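Local coordinates for protein putative hydrolase YdeN (Bacillus subtilis, PDB 1UXO) that probably hydrolyses ester-type substrates as an alpha/beta-hydrolase of the RBBP9 family, although its natural substrate is not established, at residues T4-G12 / Y59-V70; L88-S99 / I124-I134. The protein carries 2 engineered substitutions. All blocks are in the same frame, centred on the assembly; numbering follows the deposited sequence. Where two conformers were deposited one is given.

Interaction 1 (T4-G12 / Y59-V70)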
loop_
_atom_site.group_PDB
_atom_site.type_symbol
_atom_site.label_atom_id
_atom_site.label_comp_id
_atom_site.label_asym_id
_atom_site.label_seq_id
_atom_site.Cartn_x
_atom_site.Cartn_y
_atom_site.Cartn_z
ATOM N N THR A 4 19.984 5.605 4.240
ATOM C CA THR A 4 18.965 6.371 5.022
ATOM C C THR A 4 17.545 5.803 4.675
ATOM O O THR A 4 17.138 5.700 3.499
ATOM C CB THR A 4 19.077 7.924 4.745
ATOM O OG1 THR A 4 20.374 8.428 5.160
ATOM C CG2 THR A 4 18.109 8.672 5.629
ATOM N N LYS A 5 16.823 5.389 5.696
ATOM C CA LYS A 5 15.449 4.945 5.477
ATOM C C LYS A 5 14.536 6.027 4.913
ATOM O O LYS A 5 14.625 7.200 5.245
ATOM C CB LYS A 5 14.837 4.384 6.764
ATOM C CG LYS A 5 15.548 3.175 7.314
ATOM C CD LYS A 5 14.785 2.475 8.449
ATOM C CE LYS A 5 15.011 3.124 9.771
ATOM N NZ LYS A 5 16.445 3.008 10.211
ATOM N N GLN A 6 13.603 5.580 4.090
ATOM C CA GLN A 6 12.611 6.421 3.507
ATOM C C GLN A 6 11.338 5.609 3.424
ATOM O O GLN A 6 11.348 4.476 2.956
ATOM C CB GLN A 6 13.038 6.846 2.083
ATOM C CG GLN A 6 11.931 7.543 1.293
ATOM C CD GLN A 6 11.648 8.935 1.803
ATOM O OE1 GLN A 6 12.580 9.668 2.061
ATOM N NE2 GLN A 6 10.377 9.283 1.988
ATOM N N VAL A 7 10.226 6.187 3.854
ATOM C CA VAL A 7 8.958 5.476 3.783
ATOM C C VAL A 7 8.073 6.339 2.918
ATOM O O VAL A 7 7.989 7.560 3.157
ATOM C CB VAL A 7 8.319 5.374 5.153
ATOM C CG1 VAL A 7 6.946 4.760 5.040
ATOM C CG2 VAL A 7 9.233 4.605 6.074
ATOM N N TYR A 8 7.444 5.755 1.919
ATOM C CA TYR A 8 6.440 6.460 1.115
ATOM C C TYR A 8 5.063 5.916 1.459
ATOM O O TYR A 8 4.896 4.696 1.619
ATOM C CB TYR A 8 6.706 6.323 -0.379
ATOM C CG TYR A 8 7.870 7.129 -0.900
ATOM C CD1 TYR A 8 7.869 8.521 -0.861
ATOM C CD2 TYR A 8 9.005 6.505 -1.382
ATOM C CE1 TYR A 8 8.959 9.254 -1.395
ATOM C CE2 TYR A 8 10.049 7.205 -1.888
ATOM C CZ TYR A 8 10.049 8.575 -1.846
ATOM O OH TYR A 8 11.130 9.263 -2.357
ATOM N N ILE A 9 4.080 6.796 1.552
ATOM C CA ILE A 9 2.717 6.406 1.906
ATOM C C ILE A 9 1.798 6.795 0.756
ATOM O O ILE A 9 1.792 7.971 0.325
ATOM C CB ILE A 9 2.300 7.069 3.212
ATOM C CG1 ILE A 9 3.209 6.667 4.349
ATOM C CG2 ILE A 9 0.783 6.767 3.583
ATOM C CD1 ILE A 9 3.144 7.679 5.521
ATOM N N ILE A 10 1.029 5.827 0.261
ATOM C CA ILE A 10 0.202 6.023 -0.948
ATOM C C ILE A 10 -1.267 5.677 -0.668
ATOM O O ILE A 10 -1.617 4.555 -0.266
ATOM C CB ILE A 10 0.732 5.156 -2.141
ATOM C CG1 ILE A 10 2.206 5.378 -2.394
ATOM C CG2 ILE A 10 -0.116 5.441 -3.415
ATOM C CD1 ILE A 10 3.158 4.485 -1.685
ATOM N N HIS A 11 -2.133 6.643 -0.941
ATOM C CA HIS A 11 -3.557 6.563 -0.644
ATOM C C HIS A 11 -4.351 5.879 -1.751
ATOM O O HIS A 11 -3.809 5.456 -2.744
ATOM C CB HIS A 11 -4.117 7.985 -0.417
ATOM C CG HIS A 11 -4.105 8.828 -1.659
ATOM N ND1 HIS A 11 -4.955 8.607 -2.721
ATOM C CD2 HIS A 11 -3.318 9.879 -2.013
ATOM C CE1 HIS A 11 -4.694 9.492 -3.682
ATOM N NE2 HIS A 11 -3.719 10.290 -3.267
ATOM N N GLY A 12 -5.657 5.770 -1.548
ATOM C CA GLY A 12 -6.563 5.100 -2.478
ATOM C C GLY A 12 -7.499 6.071 -3.179
ATOM O O GLY A 12 -7.248 7.289 -3.275
ATOM N N TYR A 59 9.509 9.426 -8.472
ATOM C CA TYR A 59 10.266 9.081 -7.263
ATOM C C TYR A 59 11.207 7.874 -7.452
ATOM O O TYR A 59 11.906 7.470 -6.545
ATOM C CB TYR A 59 9.260 8.791 -6.146
ATOM C CG TYR A 59 8.499 10.018 -5.790
ATOM C CD1 TYR A 59 9.012 10.918 -4.901
ATOM C CD2 TYR A 59 7.288 10.321 -6.413
ATOM C CE1 TYR A 59 8.321 12.086 -4.584
ATOM C CE2 TYR A 59 6.571 11.508 -6.096
ATOM C CZ TYR A 59 7.106 12.365 -5.171
ATOM O OH TYR A 59 6.467 13.548 -4.821
ATOM N N GLN A 60 11.219 7.345 -8.665
ATOM C CA GLN A 60 11.778 6.049 -8.964
ATOM C C GLN A 60 13.276 6.000 -8.635
ATOM O O GLN A 60 13.821 4.989 -8.132
ATOM C CB GLN A 60 11.527 5.886 -10.458
ATOM C CG GLN A 60 11.690 4.675 -11.159
ATOM C CD GLN A 60 11.146 4.890 -12.546
ATOM O OE1 GLN A 60 11.845 5.427 -13.429
ATOM N NE2 GLN A 60 9.884 4.540 -12.735
ATOM N N HIS A 61 13.935 7.116 -8.868
ATOM C CA HIS A 61 15.389 7.198 -8.648
ATOM C C HIS A 61 15.765 7.169 -7.169
ATOM O O HIS A 61 16.929 6.987 -6.829
ATOM C CB HIS A 61 15.924 8.464 -9.314
ATOM C CG HIS A 61 15.411 9.727 -8.683
ATOM N ND1 HIS A 61 14.277 10.380 -9.141
ATOM C CD2 HIS A 61 15.825 10.412 -7.589
ATOM C CE1 HIS A 61 14.048 11.433 -8.384
ATOM N NE2 HIS A 61 14.973 11.482 -7.438
ATOM N N THR A 62 14.792 7.353 -6.264
ATOM C CA THR A 62 15.049 7.337 -4.826
ATOM C C THR A 62 14.831 5.962 -4.179
ATOM O O THR A 62 14.988 5.838 -2.979
ATOM C CB THR A 62 14.132 8.345 -4.074
ATOM O OG1 THR A 62 12.776 7.865 -4.064
ATOM C CG2 THR A 62 14.039 9.699 -4.822
ATOM N N LEU A 63 14.448 4.942 -4.937
ATOM C CA LEU A 63 14.002 3.700 -4.327
ATOM C C LEU A 63 15.167 2.767 -4.193
ATOM O O LEU A 63 15.808 2.428 -5.194
ATOM C CB LEU A 63 12.975 2.993 -5.179
ATOM C CG LEU A 63 11.760 3.772 -5.606
ATOM C CD1 LEU A 63 10.958 2.956 -6.611
ATOM C CD2 LEU A 63 10.913 4.205 -4.425
ATOM N N HIS A 64 15.420 2.318 -2.975
ATOM C CA HIS A 64 16.581 1.537 -2.691
ATOM C C HIS A 64 16.207 0.481 -1.641
ATOM O O HIS A 64 15.039 0.363 -1.265
ATOM C CB HIS A 64 17.726 2.501 -2.265
ATOM C CG HIS A 64 17.348 3.461 -1.171
ATOM N ND1 HIS A 64 16.969 4.765 -1.432
ATOM C CD2 HIS A 64 17.291 3.316 0.183
ATOM C CE1 HIS A 64 16.694 5.377 -0.284
ATOM N NE2 HIS A 64 16.883 4.524 0.708
ATOM N N GLU A 65 17.223 -0.223 -1.116
ATOM C CA GLU A 65 17.079 -1.320 -0.166
ATOM C C GLU A 65 16.569 -0.859 1.191
ATOM O O GLU A 65 16.140 -1.662 1.991
ATOM C CB GLU A 65 18.440 -2.029 0.006
ATOM C CG GLU A 65 19.610 -1.066 0.154
ATOM C CD GLU A 65 20.020 -0.363 -1.162
ATOM O OE1 GLU A 65 19.775 -0.899 -2.265
ATOM O OE2 GLU A 65 20.552 0.768 -1.108
ATOM N N ASN A 66 16.678 0.429 1.478
ATOM C CA ASN A 66 16.080 0.970 2.709
ATOM C C ASN A 66 14.845 1.859 2.463
ATOM O O ASN A 66 14.488 2.697 3.311
ATOM C CB ASN A 66 17.149 1.673 3.560
ATOM C CG ASN A 66 18.300 0.710 3.970
ATOM O OD1 ASN A 66 19.465 0.899 3.559
ATOM N ND2 ASN A 66 17.969 -0.325 4.719
ATOM N N THR A 67 14.161 1.598 1.351
ATOM C CA THR A 67 12.871 2.244 1.040
ATOM C C THR A 67 11.741 1.308 1.335
ATOM O O THR A 67 11.803 0.110 0.981
ATOM C CB THR A 67 12.853 2.678 -0.407
ATOM O OG1 THR A 67 14.010 3.489 -0.667
ATOM C CG2 THR A 67 11.647 3.597 -0.759
ATOM N N TYR A 68 10.654 1.873 1.886
ATOM C CA TYR A 68 9.470 1.102 2.243
ATOM C C TYR A 68 8.230 1.780 1.733
ATOM O O TYR A 68 8.104 3.012 1.805
ATOM C CB TYR A 68 9.341 0.960 3.756
ATOM C CG TYR A 68 10.508 0.245 4.380
ATOM C CD1 TYR A 68 10.437 -1.104 4.720
ATOM C CD2 TYR A 68 11.691 0.910 4.607
ATOM C CE1 TYR A 68 11.548 -1.761 5.257
ATOM C CE2 TYR A 68 12.802 0.252 5.134
ATOM C CZ TYR A 68 12.714 -1.072 5.454
ATOM O OH TYR A 68 13.804 -1.693 5.989
ATOM N N LEU A 69 7.321 1.003 1.181
ATOM C CA LEU A 69 6.092 1.538 0.629
ATOM C C LEU A 69 4.892 1.018 1.431
ATOM O O LEU A 69 4.701 -0.201 1.572
ATOM C CB LEU A 69 5.939 1.123 -0.855
ATOM C CG LEU A 69 7.147 1.270 -1.797
ATOM C CD1 LEU A 69 6.872 0.707 -3.195
ATOM C CD2 LEU A 69 7.504 2.779 -1.872
ATOM N N VAL A 70 4.080 1.937 1.915
ATOM C CA VAL A 70 2.862 1.638 2.641
ATOM C C VAL A 70 1.729 2.185 1.785
ATOM O O VAL A 70 1.690 3.370 1.490
ATOM C CB VAL A 70 2.849 2.317 4.017
ATOM C CG1 VAL A 70 1.479 2.104 4.751
ATOM C CG2 VAL A 70 4.029 1.817 4.833
#
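Two neighbouring parallel strands of the alpha/beta-hydrolase sheet meet here, with Q6, V7, Y8 and I9 paired to T67, Y68, L69 and V70. Y8 sits at the centre of the exchange: its N donates to Y68 O at 2.8 Å, and its O accepts from V70 N at 2.9 Å in a nearly straight bond (175°). I10 N then reaches V70 O, while Y68 N binds Q6 O and Q6 N binds N66 O.

The two faces differ. On one, the Y8 ring leans across to the 59-70 segment. With CG anti to the carbonyl carbon (chi1 -73°), the ring runs out past L69 CD2, which lies at its edge 3.9 Å from Y8 CB, and past T67 CG2, on to L63 CD2. Its hydroxyl ends 2.8 Å from T62 OG1, which brings the 3-10 segment 60-62 against the strand. T62 OG1 itself donates to Y59 O. The Y59 ring meets that of Y8 obliquely, planes at 62°.

In the 2-1-3-4-5-6 strand order of the parallel sheet, strand 6-10 lies between 35-39 and 67-72; D37 of the former takes the Q6 amide NE2. On the other face V7 CG1 touches V70 CG2 at 4.1 Å, under helix 22-31. At the start of the pairing, H64 NE2 points in its ring plane to T4 O, 3.0 Å away, and T67 OG1 lies over the centre of that imidazole.

Interaction 2 (L88-S99 / I124-I134). Engineered in segment 88-99: A90 (natural residue Lys), A91 (natural residue Gln).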
loop_
_atom_site.group_PDB
_atom_site.type_symbol
_atom_site.label_atom_id
_atom_site.label_comp_id
_atom_site.label_asym_id
_atom_site.label_seq_id
_atom_site.Cartn_x
_atom_site.Cartn_y
_atom_site.Cartn_z
ATOM N N LEU A 88 15.243 -3.152 -10.796
ATOM C CA LEU A 88 15.837 -2.918 -9.479
ATOM C C LEU A 88 17.130 -3.678 -9.369
ATOM O O LEU A 88 17.215 -4.838 -9.784
ATOM C CB LEU A 88 14.902 -3.432 -8.391
ATOM C CG LEU A 88 13.641 -2.621 -8.089
ATOM C CD1 LEU A 88 12.706 -3.399 -7.141
ATOM C CD2 LEU A 88 14.006 -1.272 -7.503
ATOM N N ARG A 89 18.135 -3.035 -8.800
ATOM C CA ARG A 89 19.424 -3.685 -8.552
ATOM C C ARG A 89 19.313 -4.602 -7.340
ATOM O O ARG A 89 20.005 -5.614 -7.218
ATOM C CB ARG A 89 20.471 -2.610 -8.262
ATOM N N ALA A 90 18.457 -4.200 -6.401
ATOM C CA ALA A 90 18.128 -5.053 -5.275
ATOM C C ALA A 90 16.696 -4.718 -4.779
ATOM O O ALA A 90 16.144 -3.666 -5.085
ATOM C CB ALA A 90 19.123 -4.857 -4.155
ATOM N N ALA A 91 16.166 -5.620 -3.977
ATOM C CA ALA A 91 14.792 -5.518 -3.464
ATOM C C ALA A 91 14.684 -4.245 -2.625
ATOM O O ALA A 91 15.630 -3.845 -1.949
ATOM C CB ALA A 91 14.457 -6.773 -2.638
ATOM N N LEU A 92 13.543 -3.573 -2.719
ATOM C CA LEU A 92 13.164 -2.598 -1.713
ATOM C C LEU A 92 13.073 -3.196 -0.321
ATOM O O LEU A 92 12.963 -4.405 -0.139
ATOM C CB LEU A 92 11.794 -1.986 -2.110
ATOM C CG LEU A 92 11.710 -1.308 -3.469
ATOM C CD1 LEU A 92 10.461 -0.516 -3.565
ATOM C CD2 LEU A 92 12.937 -0.448 -3.817
ATOM N N GLY A 93 13.152 -2.337 0.693
ATOM C CA GLY A 93 13.059 -2.765 2.064
ATOM C C GLY A 93 11.772 -3.527 2.348
ATOM O O GLY A 93 11.794 -4.552 3.002
ATOM N N GLY A 94 10.646 -3.024 1.830
ATOM C CA GLY A 94 9.394 -3.712 2.037
ATOM C C GLY A 94 8.191 -2.945 1.612
ATOM O O GLY A 94 8.270 -1.756 1.254
ATOM N N ILE A 95 7.068 -3.658 1.634
ATOM C CA ILE A 95 5.747 -3.113 1.303
ATOM C C ILE A 95 4.715 -3.590 2.319
ATOM O O ILE A 95 4.771 -4.732 2.856
ATOM C CB ILE A 95 5.291 -3.513 -0.127
ATOM C CG1 ILE A 95 5.130 -5.022 -0.285
ATOM C CG2 ILE A 95 6.177 -2.939 -1.213
ATOM C CD1 ILE A 95 4.645 -5.421 -1.698
ATOM N N ILE A 96 3.806 -2.691 2.654
ATOM C CA ILE A 96 2.677 -3.018 3.470
ATOM C C ILE A 96 1.434 -2.564 2.726
ATOM O O ILE A 96 1.320 -1.390 2.353
ATOM C CB ILE A 96 2.766 -2.344 4.818
ATOM C CG1 ILE A 96 4.002 -2.799 5.591
ATOM C CG2 ILE A 96 1.573 -2.686 5.649
ATOM C CD1 ILE A 96 4.188 -2.062 6.944
ATOM N N LEU A 97 0.538 -3.496 2.498
ATOM C CA LEU A 97 -0.655 -3.256 1.688
ATOM C C LEU A 97 -1.859 -3.291 2.583
ATOM O O LEU A 97 -2.363 -4.368 2.916
ATOM C CB LEU A 97 -0.758 -4.273 0.566
ATOM C CG LEU A 97 0.536 -4.473 -0.227
ATOM C CD1 LEU A 97 0.398 -5.580 -1.278
ATOM C CD2 LEU A 97 0.932 -3.185 -0.906
ATOM N N VAL A 98 -2.328 -2.099 2.971
ATOM C CA VAL A 98 -3.527 -1.978 3.803
ATOM C C VAL A 98 -4.787 -2.049 2.957
ATOM O O VAL A 98 -4.979 -1.232 2.062
ATOM C CB VAL A 98 -3.500 -0.723 4.668
ATOM C CG1 VAL A 98 -4.595 -0.778 5.685
ATOM C CG2 VAL A 98 -2.144 -0.631 5.377
ATOM N N SER A 99 -5.597 -3.068 3.216
ATOM C CA SER A 99 -6.782 -3.389 2.414
ATOM C C SER A 99 -6.423 -3.649 0.978
ATOM O O SER A 99 -7.150 -3.218 0.067
ATOM C CB SER A 99 -7.791 -2.292 2.525
ATOM O OG SER A 99 -8.024 -1.985 3.858
ATOM N N ILE A 124 7.094 -9.441 -7.924
ATOM C CA ILE A 124 6.719 -8.723 -6.702
ATOM C C ILE A 124 7.427 -9.251 -5.453
ATOM O O ILE A 124 7.953 -8.465 -4.681
ATOM C CB ILE A 124 5.185 -8.737 -6.520
ATOM C CG1 ILE A 124 4.557 -7.996 -7.695
ATOM C CG2 ILE A 124 4.801 -8.190 -5.142
ATOM C CD1 ILE A 124 3.085 -8.334 -7.895
ATOM N N ILE A 125 7.467 -10.573 -5.282
ATOM C CA ILE A 125 8.187 -11.178 -4.212
ATOM C C ILE A 125 9.676 -10.758 -4.217
ATOM O O ILE A 125 10.232 -10.377 -3.186
ATOM C CB ILE A 125 8.002 -12.739 -4.184
ATOM C CG1 ILE A 125 6.571 -13.078 -3.790
ATOM C CG2 ILE A 125 9.004 -13.364 -3.150
ATOM C CD1 ILE A 125 6.170 -14.499 -4.050
ATOM N N GLU A 126 10.291 -10.749 -5.398
ATOM C CA GLU A 126 11.693 -10.409 -5.511
ATOM C C GLU A 126 11.969 -8.925 -5.400
ATOM O O GLU A 126 13.072 -8.551 -5.274
ATOM C CB GLU A 126 12.252 -10.968 -6.829
ATOM C CG GLU A 126 12.373 -12.472 -6.672
ATOM C CD GLU A 126 12.730 -13.225 -7.918
ATOM O OE1 GLU A 126 12.988 -12.579 -8.953
ATOM O OE2 GLU A 126 12.736 -14.477 -7.838
ATOM N N SER A 127 10.931 -8.116 -5.446
ATOM C CA SER A 127 11.043 -6.667 -5.416
ATOM C C SER A 127 10.965 -6.019 -4.020
ATOM O O SER A 127 11.284 -4.830 -3.876
ATOM C CB SER A 127 9.937 -6.046 -6.304
ATOM O OG SER A 127 10.209 -6.340 -7.667
ATOM N N ALA A 128 10.598 -6.803 -3.017
ATOM C CA ALA A 128 10.332 -6.305 -1.662
ATOM C C ALA A 128 10.761 -7.331 -0.633
ATOM O O ALA A 128 10.199 -8.421 -0.553
ATOM C CB ALA A 128 8.899 -5.920 -1.512
ATOM N N LYS A 129 11.760 -6.989 0.170
ATOM C CA LYS A 129 12.302 -7.965 1.129
ATOM C C LYS A 129 11.291 -8.424 2.175
ATOM O O LYS A 129 11.210 -9.611 2.525
ATOM C CB LYS A 129 13.577 -7.387 1.772
ATOM C CG LYS A 129 14.243 -8.241 2.808
ATOM C CD LYS A 129 15.526 -7.572 3.344
ATOM C CE LYS A 129 16.415 -8.565 4.099
ATOM N NZ LYS A 129 17.288 -7.892 5.162
ATOM N N HIS A 130 10.541 -7.482 2.697
ATOM C CA HIS A 130 9.532 -7.736 3.687
ATOM C C HIS A 130 8.167 -7.369 3.125
ATOM O O HIS A 130 8.021 -6.316 2.544
ATOM C CB HIS A 130 9.828 -6.890 4.930
ATOM C CG HIS A 130 11.154 -7.217 5.575
ATOM N ND1 HIS A 130 11.358 -8.353 6.314
ATOM C CD2 HIS A 130 12.324 -6.532 5.592
ATOM C CE1 HIS A 130 12.624 -8.381 6.735
ATOM N NE2 HIS A 130 13.228 -7.274 6.328
ATOM N N ARG A 131 7.191 -8.249 3.263
ATOM C CA ARG A 131 5.846 -8.013 2.683
ATOM C C ARG A 131 4.738 -8.368 3.675
ATOM O O ARG A 131 4.787 -9.432 4.286
ATOM C CB ARG A 131 5.679 -8.807 1.399
ATOM C CG ARG A 131 6.826 -8.698 0.390
ATOM C CD ARG A 131 6.751 -9.690 -0.816
ATOM N NE ARG A 131 6.861 -11.061 -0.312
ATOM C CZ ARG A 131 7.996 -11.660 0.068
ATOM N NH1 ARG A 131 9.171 -11.016 -0.005
ATOM N NH2 ARG A 131 7.952 -12.913 0.531
ATOM N N ALA A 132 3.748 -7.486 3.776
ATOM C CA ALA A 132 2.589 -7.687 4.629
ATOM C C ALA A 132 1.353 -7.069 4.028
ATOM O O ALA A 132 1.435 -6.083 3.256
ATOM C CB ALA A 132 2.824 -7.100 6.019
ATOM N N VAL A 133 0.242 -7.719 4.330
ATOM C CA VAL A 133 -1.126 -7.251 4.045
ATOM C C VAL A 133 -1.898 -7.113 5.376
ATOM O O VAL A 133 -1.910 -8.028 6.237
ATOM C CB VAL A 133 -1.858 -8.213 3.141
ATOM C CG1 VAL A 133 -3.307 -7.769 2.917
ATOM C CG2 VAL A 133 -1.133 -8.368 1.834
ATOM N N ILE A 134 -2.494 -5.947 5.591
ATOM C CA ILE A 134 -3.319 -5.704 6.779
ATOM C C ILE A 134 -4.729 -5.522 6.281
ATOM O O ILE A 134 -4.970 -4.704 5.382
ATOM C CB ILE A 134 -2.856 -4.433 7.472
ATOM C CG1 ILE A 134 -1.371 -4.605 7.854
ATOM C CG2 ILE A 134 -3.773 -4.112 8.638
ATOM C CD1 ILE A 134 -0.715 -3.445 8.546
#
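L92 and A128 open, and V98 and I134 close, the pairing of two parallel strands, 92-98 and 128-136, joined through helix 121-127 as a beta-alpha-beta unit.

Backbone bonds come in two groups. Along the regular part, I95 N binds H130 O, A132 N binds I95 O, L97 N binds A132 O at 2.8 Å, and I134 N binds L97 O from above the carbonyl plane. S99 N finishes the run on I134 O, 2.8 Å away and almost straight at 178°. Before it, both segments turn a corner, at G93 and at K129-H130. There K129 N reaches L92 O, H130 N makes a longer 3.2 Å bond to G93 O, and L92 N donates to S127 O. G94 CA comes within 3.0 Å of H130 O.

Apolar contacts lie on both faces. I95 has CG1 between its backbone N and carbonyl carbon (chi1 63°), where it meets A128 CB and R131 CG; I95 CG2 lies 4.0 Å from A128 CB. On the other face I96 CG2 crosses I134 CD1 at 3.8 Å.

Further back, side-chain carbons lie against backbone oxygens of 126-127: L88 CD1 on S127 O, and CB of the engineered A91 3.5 Å from E126 O.

Among polar side chains, R131 NH1 binds A128 O in the guanidinium plane, bracing the corner; its NE and NH2 go to the carbonyls of I154 and D155.

Helix 177-188 covers the I96, A132 and I134 face, with Y186 stacked on H130, whereas helix 75-84 packs against L92, L97 and I124 across the sheet, and strand 67-72 flanks 92-98 on its far edge.

In the fold
Interactions 1 and 2 are pairings in one six-stranded parallel sheet, separated by the pairing of 67-72 with 92-98, their centres about 10 Å apart. That seam joins the two: while one edge of 67-72 pairs with 6-10, the other binds 92-98, with L69 N to G94 O and L69 O to I96 N probable hydrogen bonds, both 2.9 Å. Packing adds Y68 CE1 on G93 C at 3.4 Å. Both lead toward the predicted charge relay system at the C-terminal ends of the strands. The I10 side chain lies about 9 Å from that of S73, and the S99 side chain, at the end of segment 88-99, is about 4 Å from those of D139 and H166.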